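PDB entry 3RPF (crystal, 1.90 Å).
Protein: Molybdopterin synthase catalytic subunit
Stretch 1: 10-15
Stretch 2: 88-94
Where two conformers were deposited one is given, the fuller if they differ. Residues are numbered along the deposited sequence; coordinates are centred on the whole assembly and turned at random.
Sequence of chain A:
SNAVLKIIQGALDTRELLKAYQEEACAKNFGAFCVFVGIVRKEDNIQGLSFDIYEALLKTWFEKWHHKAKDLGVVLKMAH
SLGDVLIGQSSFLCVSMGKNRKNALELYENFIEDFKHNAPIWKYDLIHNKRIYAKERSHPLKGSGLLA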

# COMPACT_ATOMS: atom_id res chain seq x y z
N GLY A 10 23.91 0.83 0.98
CA GLY A 10 23.46 1.96 1.77
C GLY A 10 21.99 2.28 1.54
O GLY A 10 21.23 1.45 1.05
N ALA A 11 21.60 3.50 1.91
CA ALA A 11 20.23 3.98 1.85
C ALA A 11 19.63 4.03 0.44
O ALA A 11 20.33 4.33 -0.54
CB ALA A 11 20.16 5.35 2.50
N LEU A 12 18.34 3.76 0.33
CA LEU A 12 17.69 3.78 -0.97
C LEU A 12 17.43 5.22 -1.41
O LEU A 12 17.14 6.08 -0.57
CB LEU A 12 16.36 3.02 -0.91
CG LEU A 12 16.45 1.54 -0.55
CD1 LEU A 12 15.05 0.93 -0.53
CD2 LEU A 12 17.34 0.78 -1.52
N ASP A 13 17.55 5.50 -2.71
CA ASP A 13 17.14 6.81 -3.21
C ASP A 13 15.67 6.70 -3.58
O ASP A 13 15.32 6.46 -4.74
CB ASP A 13 17.96 7.24 -4.42
CG ASP A 13 17.61 8.65 -4.88
OD1 ASP A 13 16.55 9.17 -4.46
OD2 ASP A 13 18.40 9.24 -5.65
N THR A 14 14.80 6.88 -2.59
CA THR A 14 13.37 6.63 -2.79
C THR A 14 12.78 7.58 -3.81
O THR A 14 11.92 7.20 -4.58
CB THR A 14 12.59 6.74 -1.48
OG1 THR A 14 12.70 8.07 -0.97
CG2 THR A 14 13.16 5.77 -0.45
N ARG A 15 13.25 8.83 -3.82
CA ARG A 15 12.77 9.78 -4.81
C ARG A 15 12.96 9.21 -6.21
O ARG A 15 12.04 9.18 -7.03
CB ARG A 15 13.51 11.11 -4.69
CG ARG A 15 12.91 12.23 -5.51
CD ARG A 15 13.98 13.23 -5.89
NE ARG A 15 14.98 12.58 -6.72
CZ ARG A 15 14.95 12.56 -8.05
NH1 ARG A 15 13.96 13.17 -8.69
NH2 ARG A 15 15.90 11.94 -8.74
N GLY A 88 16.20 7.96 9.60
CA GLY A 88 15.56 8.83 8.64
C GLY A 88 15.67 8.36 7.20
O GLY A 88 14.97 8.86 6.32
N GLN A 89 16.56 7.40 6.94
CA GLN A 89 16.77 6.90 5.58
C GLN A 89 15.97 5.62 5.32
O GLN A 89 15.61 4.90 6.25
CB GLN A 89 18.26 6.65 5.32
CG GLN A 89 19.14 7.89 5.52
CD GLN A 89 20.55 7.70 5.01
OE1 GLN A 89 21.16 6.64 5.18
NE2 GLN A 89 21.09 8.74 4.38
N SER A 90 15.71 5.35 4.04
CA SER A 90 14.88 4.20 3.66
C SER A 90 15.71 2.96 3.36
O SER A 90 16.77 3.04 2.73
CB SER A 90 14.01 4.55 2.44
OG SER A 90 13.27 5.74 2.68
N SER A 91 15.22 1.81 3.79
CA SER A 91 16.00 0.58 3.65
C SER A 91 15.31 -0.44 2.77
O SER A 91 15.91 -1.44 2.36
CB SER A 91 16.23 -0.03 5.03
OG SER A 91 15.00 -0.37 5.63
N PHE A 92 14.04 -0.19 2.46
CA PHE A 92 13.26 -1.17 1.72
C PHE A 92 12.14 -0.42 1.01
O PHE A 92 11.58 0.52 1.57
CB PHE A 92 12.70 -2.22 2.69
CG PHE A 92 11.60 -3.09 2.11
CD1 PHE A 92 11.82 -3.86 0.97
CD2 PHE A 92 10.36 -3.18 2.74
CE1 PHE A 92 10.82 -4.67 0.45
CE2 PHE A 92 9.35 -4.00 2.24
CZ PHE A 92 9.58 -4.75 1.08
N LEU A 93 11.84 -0.83 -0.21
CA LEU A 93 10.77 -0.20 -0.98
C LEU A 93 10.21 -1.25 -1.90
O LEU A 93 10.96 -2.03 -2.49
CB LEU A 93 11.32 0.98 -1.79
CG LEU A 93 10.29 1.75 -2.62
CD1 LEU A 93 10.59 3.24 -2.64
CD2 LEU A 93 10.26 1.21 -4.03
N CYS A 94 8.89 -1.30 -2.01
CA CYS A 94 8.31 -2.16 -3.02
C CYS A 94 7.09 -1.55 -3.64
O CYS A 94 6.44 -0.66 -3.06
CB CYS A 94 8.03 -3.55 -2.47
SG CYS A 94 6.78 -3.61 -1.20
O HOH W 1 16.74 7.22 1.83

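Residues 10-15 lead from a loop into the first turn of a helix, and they lie against the start of a strand, residues 90-94. The contact buries 342 Å², counting both sides.

Gly 10 makes no contact with stretch 2. Its positive phi of 80° favours glycine.

Ala 11 points its CB toward stretch 2. The methyl lies close to the amide end of Gln 89, with Ala 11 CB 3.1 Å from Gln 89 OE1, a tight contact. Ala 11 CA lies 3.7 Å from Ser 90 O.

Leu 12 is the centre of the contact. Its N donates a hydrogen bond to Ser 90 O at 3.0 Å, and the N-H...O angle of 178° makes it almost straight. This is the only direct hydrogen bond between the stretches. A water adds a second link: it donates to Leu 12 O at 2.7 Å and accepts from Ser 90 N at 3.1 Å. Both backbone polar groups of Leu 12 are thus tied, directly or through water, to those of Ser 90. The side chain is buried and takes the m, t rotamer. Leu 12 CD1 lies over the strand backbone, 3.3 Å from Phe 92 N, and packs 3.9 Å from Leu 93 CB. An apolar side chain suits this buried site.

Asp 13 points away and touches nothing in stretch 2. It is the N-cap residue, and its side chain caps a backbone N just past the stretch.

Thr 14 begins the helix. Its N makes a weak hydrogen bond to Leu 12 O at 3.2 Å. CB points toward the strand, and chi1 is p. Thr 14 CG2 lies 3.1 Å from Ser 90 OG, while Thr 14 CB is 4.2 Å from Leu 93 CD1. OG1 is hydrogen-bonded elsewhere in the structure, so this hydroxyl is satisfied while the methyl meets the strand.

Arg 15 points away and remains exposed.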